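Local coordinates for extracellular solute-binding protein, family 5 (PDB 6WM6), which binds EDTA and related aminopolycarboxylates in the periplasm, probably delivering them to an ABC transporter for uptake into the cell, at residues A[81-93]-A[181-193]. Numbering follows the deposited sequence.
Sequences VPSAFMVQPDFTL and LGWQGLFMFLYPA
Ser83 OG donates to Met188 O over 2.6 Å, the shortest polar bond between segments 81-93 and 181-193 and a compact example of how two irregular segments of one chain are tied together. With OG anti to its own carbonyl carbon (chi1 -55°), the hydroxyl is set beside the backbone N, where it meets the Met188 carbonyl tilted from its plane. Backbone bonds flank it: Ala84 N gives to Phe187 O at 3.0 Å, and Leu190 N gives to Pro82 O. A water extends the series, accepting from Phe85 N and donating to the carbonyl oxygens of Gln184 and Leu186, so one molecule bridges backbone groups that do not bond directly.

The Phe85 ring lies against Gln184, whose CB sits over the ring centre, 3.8 Å from the centroid, in a CH-pi contact. Beyond CG the glutamine runs extended across the same face, with its amide stacked 17° from the ring plane. OE1 is held by a second water that also donates to Leu93 O. An alanine in place of Phe85 would probably remove the CH-pi contact and the stacked amide's partner, leaving the end of Gln184 freer to turn.

Further along, Met188 bends at chi3 and brings CE to Leu93 CD2 at 3.8 Å. The contact thus joins the hairpin of strands 85-87 and 93-95 to the loop between strand 171-176 and helix 193-196, with Phe187 and Leu190 packed on helix 131-141, and Trp183 on strand 111-117.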
loop_
_atom_site.group_PDB
_atom_site.type_symbol
_atom_site.label_atom_id
_atom_site.label_comp_id
_atom_site.label_asym_id
_atom_site.label_seq_id
_atom_site.Cartn_x
_atom_site.Cartn_y
_atom_site.Cartn_z
ATOM N N VAL A 81 2.219 15.992 8.726
ATOM C CA VAL A 81 3.227 15.146 9.365
ATOM C C VAL A 81 4.519 15.240 8.557
ATOM O O VAL A 81 4.493 14.990 7.343
ATOM C CB VAL A 81 2.734 13.695 9.432
ATOM C CG1 VAL A 81 3.859 12.780 9.918
ATOM C CG2 VAL A 81 1.539 13.569 10.334
ATOM N N PRO A 82 5.652 15.581 9.171
ATOM C CA PRO A 82 6.913 15.607 8.417
ATOM C C PRO A 82 7.501 14.211 8.293
ATOM O O PRO A 82 7.305 13.352 9.158
ATOM C CB PRO A 82 7.814 16.523 9.259
ATOM C CG PRO A 82 7.226 16.542 10.613
ATOM C CD PRO A 82 5.809 16.070 10.554
ATOM N N SER A 83 8.219 13.992 7.187
ATOM C CA SER A 83 8.762 12.689 6.819
ATOM C C SER A 83 10.247 12.836 6.516
ATOM O O SER A 83 10.654 13.780 5.840
ATOM C CB SER A 83 8.078 12.123 5.550
ATOM O OG SER A 83 6.661 12.056 5.707
ATOM N N ALA A 84 11.072 11.862 6.944
ATOM C CA ALA A 84 12.485 11.902 6.585
ATOM C C ALA A 84 12.684 11.703 5.086
ATOM O O ALA A 84 13.447 12.450 4.454
ATOM C CB ALA A 84 13.276 10.864 7.394
ATOM N N PHE A 85 12.029 10.681 4.506
ATOM C CA PHE A 85 12.026 10.415 3.085
ATOM C C PHE A 85 10.589 10.240 2.641
ATOM O O PHE A 85 9.709 9.920 3.440
ATOM C CB PHE A 85 12.785 9.113 2.730
ATOM C CG PHE A 85 14.270 9.164 2.986
ATOM C CD1 PHE A 85 14.784 9.065 4.266
ATOM C CD2 PHE A 85 15.151 9.300 1.926
ATOM C CE1 PHE A 85 16.164 9.118 4.499
ATOM C CE2 PHE A 85 16.529 9.352 2.157
ATOM C CZ PHE A 85 17.027 9.276 3.442
ATOM N N MET A 86 10.342 10.451 1.343
ATOM C CA MET A 86 9.007 10.323 0.770
ATOM C C MET A 86 9.064 9.543 -0.525
ATOM O O MET A 86 9.960 9.743 -1.359
ATOM C CB MET A 86 8.417 11.699 0.527
ATOM C CG MET A 86 7.001 11.699 -0.038
ATOM S SD MET A 86 5.831 10.687 0.891
ATOM C CE MET A 86 6.158 11.236 2.574
ATOM N N VAL A 87 8.104 8.638 -0.686
ATOM C CA VAL A 87 8.002 7.844 -1.908
ATOM C C VAL A 87 7.464 8.697 -3.042
ATOM O O VAL A 87 6.447 9.393 -2.877
ATOM C CB VAL A 87 7.107 6.620 -1.683
ATOM C CG1 VAL A 87 7.175 5.709 -2.911
ATOM C CG2 VAL A 87 7.518 5.845 -0.422
ATOM N N GLN A 88 8.142 8.653 -4.170
ATOM C CA GLN A 88 7.870 9.463 -5.347
ATOM C C GLN A 88 7.154 8.642 -6.410
ATOM O O GLN A 88 7.104 7.407 -6.341
ATOM C CB GLN A 88 9.194 9.972 -5.944
ATOM C CG GLN A 88 10.091 10.709 -4.962
ATOM C CD GLN A 88 9.445 11.962 -4.458
ATOM O OE1 GLN A 88 9.210 12.907 -5.241
ATOM N NE2 GLN A 88 9.120 12.004 -3.183
ATOM N N PRO A 89 6.644 9.291 -7.458
ATOM C CA PRO A 89 5.837 8.540 -8.434
ATOM C C PRO A 89 6.598 7.475 -9.179
ATOM O O PRO A 89 5.959 6.517 -9.651
ATOM C CB PRO A 89 5.272 9.637 -9.360
ATOM C CG PRO A 89 5.126 10.822 -8.439
ATOM C CD PRO A 89 6.348 10.748 -7.521
ATOM N N ASP A 90 7.920 7.617 -9.325
ATOM C CA ASP A 90 8.744 6.580 -9.945
ATOM C C ASP A 90 9.150 5.488 -8.959
ATOM O O ASP A 90 9.972 4.636 -9.312
ATOM C CB ASP A 90 9.966 7.217 -10.616
ATOM C CG ASP A 90 10.852 7.977 -9.653
ATOM O OD1 ASP A 90 10.608 7.990 -8.443
ATOM O OD2 ASP A 90 11.860 8.571 -10.146
ATOM N N PHE A 91 8.571 5.475 -7.762
ATOM C CA PHE A 91 8.755 4.455 -6.722
ATOM C C PHE A 91 10.126 4.544 -6.058
ATOM O O PHE A 91 10.564 3.589 -5.406
ATOM C CB PHE A 91 8.446 3.040 -7.220
ATOM C CG PHE A 91 7.817 2.127 -6.180
ATOM C CD1 PHE A 91 6.875 2.572 -5.270
ATOM C CD2 PHE A 91 8.143 0.798 -6.164
ATOM C CE1 PHE A 91 6.278 1.693 -4.353
ATOM C CE2 PHE A 91 7.551 -0.076 -5.249
ATOM C CZ PHE A 91 6.635 0.373 -4.361
ATOM N N THR A 92 10.804 5.678 -6.166
ATOM C CA THR A 92 12.040 5.939 -5.447
ATOM C C THR A 92 11.731 6.700 -4.163
ATOM O O THR A 92 10.659 7.289 -3.995
ATOM C CB THR A 92 13.040 6.731 -6.283
ATOM O OG1 THR A 92 12.547 8.032 -6.574
ATOM C CG2 THR A 92 13.356 6.005 -7.598
ATOM N N LEU A 93 12.682 6.667 -3.239
ATOM C CA LEU A 93 12.621 7.449 -2.015
ATOM C C LEU A 93 13.447 8.710 -2.183
ATOM O O LEU A 93 14.608 8.647 -2.602
ATOM C CB LEU A 93 13.182 6.635 -0.842
ATOM C CG LEU A 93 12.268 5.559 -0.306
ATOM C CD1 LEU A 93 13.011 4.633 0.653
ATOM C CD2 LEU A 93 11.062 6.151 0.392
ATOM N N LEU A 181 18.742 -3.049 5.347
ATOM C CA LEU A 181 18.657 -2.376 4.056
ATOM C C LEU A 181 17.735 -1.170 4.079
ATOM O O LEU A 181 18.066 -0.112 3.529
ATOM C CB LEU A 181 18.128 -3.391 3.038
ATOM C CG LEU A 181 17.650 -2.842 1.709
ATOM C CD1 LEU A 181 18.818 -2.360 0.930
ATOM C CD2 LEU A 181 16.867 -3.911 0.948
ATOM N N GLY A 182 16.568 -1.302 4.699
ATOM C CA GLY A 182 15.492 -0.347 4.494
ATOM C C GLY A 182 15.508 0.856 5.415
ATOM O O GLY A 182 14.449 1.383 5.795
ATOM N N TRP A 183 16.689 1.356 5.770
ATOM C CA TRP A 183 16.750 2.442 6.740
ATOM C C TRP A 183 16.121 3.733 6.228
ATOM O O TRP A 183 15.630 4.531 7.037
ATOM C CB TRP A 183 18.193 2.657 7.192
ATOM C CG TRP A 183 19.132 3.141 6.127
ATOM C CD1 TRP A 183 19.932 2.375 5.324
ATOM C CD2 TRP A 183 19.397 4.502 5.777
ATOM N NE1 TRP A 183 20.660 3.178 4.479
ATOM C CE2 TRP A 183 20.353 4.488 4.743
ATOM C CE3 TRP A 183 18.900 5.729 6.223
ATOM C CZ2 TRP A 183 20.828 5.662 4.153
ATOM C CZ3 TRP A 183 19.378 6.886 5.634
ATOM C CH2 TRP A 183 20.327 6.839 4.626
ATOM N N GLN A 184 16.103 3.972 4.909
ATOM C CA GLN A 184 15.444 5.164 4.392
ATOM C C GLN A 184 13.926 5.115 4.529
ATOM O O GLN A 184 13.266 6.143 4.335
ATOM C CB GLN A 184 15.850 5.408 2.940
ATOM C CG GLN A 184 17.338 5.745 2.789
ATOM C CD GLN A 184 17.756 6.062 1.368
ATOM O OE1 GLN A 184 16.995 5.915 0.429
ATOM N NE2 GLN A 184 18.976 6.560 1.219
ATOM N N GLY A 185 13.368 3.969 4.873
ATOM C CA GLY A 185 11.953 3.847 5.199
ATOM C C GLY A 185 11.597 4.215 6.611
ATOM O O GLY A 185 10.402 4.277 6.938
ATOM N N LEU A 186 12.594 4.468 7.458
ATOM C CA LEU A 186 12.375 4.778 8.867
ATOM C C LEU A 186 12.119 6.267 9.082
ATOM O O LEU A 186 12.516 7.108 8.289
ATOM C CB LEU A 186 13.603 4.351 9.681
ATOM C CG LEU A 186 13.971 2.874 9.521
ATOM C CD1 LEU A 186 15.226 2.545 10.326
ATOM C CD2 LEU A 186 12.830 1.967 9.955
ATOM N N PHE A 187 11.401 6.594 10.155
ATOM C CA PHE A 187 11.081 7.986 10.457
ATOM C C PHE A 187 10.322 8.653 9.310
ATOM O O PHE A 187 10.506 9.840 9.030
ATOM C CB PHE A 187 12.338 8.774 10.844
ATOM C CG PHE A 187 13.138 8.108 11.912
ATOM C CD1 PHE A 187 12.707 8.113 13.223
ATOM C CD2 PHE A 187 14.295 7.461 11.604
ATOM C CE1 PHE A 187 13.436 7.490 14.221
ATOM C CE2 PHE A 187 15.040 6.831 12.595
ATOM C CZ PHE A 187 14.589 6.839 13.897
ATOM N N MET A 188 9.431 7.906 8.651
ATOM C CA MET A 188 8.640 8.473 7.571
ATOM C C MET A 188 7.481 9.300 8.099
ATOM O O MET A 188 6.856 10.042 7.324
ATOM C CB MET A 188 8.148 7.393 6.610
ATOM C CG MET A 188 7.580 7.971 5.312
ATOM S SD MET A 188 7.271 6.772 4.006
ATOM C CE MET A 188 8.933 6.341 3.549
ATOM N N PHE A 189 7.148 9.164 9.379
ATOM C CA PHE A 189 6.057 9.905 9.991
ATOM C C PHE A 189 6.525 10.324 11.372
ATOM O O PHE A 189 6.711 9.468 12.246
ATOM C CB PHE A 189 4.794 9.055 10.089
ATOM C CG PHE A 189 4.359 8.480 8.768
ATOM C CD1 PHE A 189 3.634 9.231 7.877
ATOM C CD2 PHE A 189 4.710 7.185 8.445
ATOM C CE1 PHE A 189 3.265 8.686 6.639
ATOM C CE2 PHE A 189 4.334 6.638 7.209
ATOM C CZ PHE A 189 3.615 7.401 6.329
ATOM N N LEU A 190 6.742 11.616 11.580
ATOM C CA LEU A 190 7.192 12.148 12.856
ATOM C C LEU A 190 6.070 12.929 13.531
ATOM O O LEU A 190 5.307 13.635 12.870
ATOM C CB LEU A 190 8.411 13.063 12.661
ATOM C CG LEU A 190 9.674 12.358 12.188
ATOM C CD1 LEU A 190 10.737 13.368 11.813
ATOM C CD2 LEU A 190 10.185 11.433 13.281
ATOM N N TYR A 191 5.996 12.812 14.859
ATOM C CA TYR A 191 4.969 13.413 15.695
ATOM C C TYR A 191 5.619 14.314 16.736
ATOM O O TYR A 191 6.773 14.104 17.133
ATOM C CB TYR A 191 4.103 12.316 16.337
ATOM C CG TYR A 191 3.393 11.527 15.261
ATOM C CD1 TYR A 191 2.169 11.960 14.756
ATOM C CD2 TYR A 191 3.965 10.401 14.681
ATOM C CE1 TYR A 191 1.526 11.289 13.743
ATOM C CE2 TYR A 191 3.319 9.711 13.653
ATOM C CZ TYR A 191 2.100 10.167 13.196
ATOM O OH TYR A 191 1.452 9.510 12.144
ATOM N N PRO A 192 4.902 15.343 17.215
ATOM C CA PRO A 192 5.538 16.312 18.124
ATOM C C PRO A 192 5.706 15.780 19.546
ATOM O O PRO A 192 4.755 15.762 20.354
ATOM C CB PRO A 192 4.588 17.514 18.066
ATOM C CG PRO A 192 3.248 16.895 17.749
ATOM C CD PRO A 192 3.568 15.787 16.775
ATOM N N ALA A 193 6.942 15.400 19.871
ATOM C CA ALA A 193 7.232 14.798 21.170
ATOM C C ALA A 193 6.906 15.742 22.312
ATOM O O ALA A 193 6.427 15.306 23.359
ATOM C CB ALA A 193 8.702 14.387 21.238
HETATM O O HOH W 1 11.462 7.947 5.808
HETATM O O HOH W 2 17.021 7.834 -1.647
#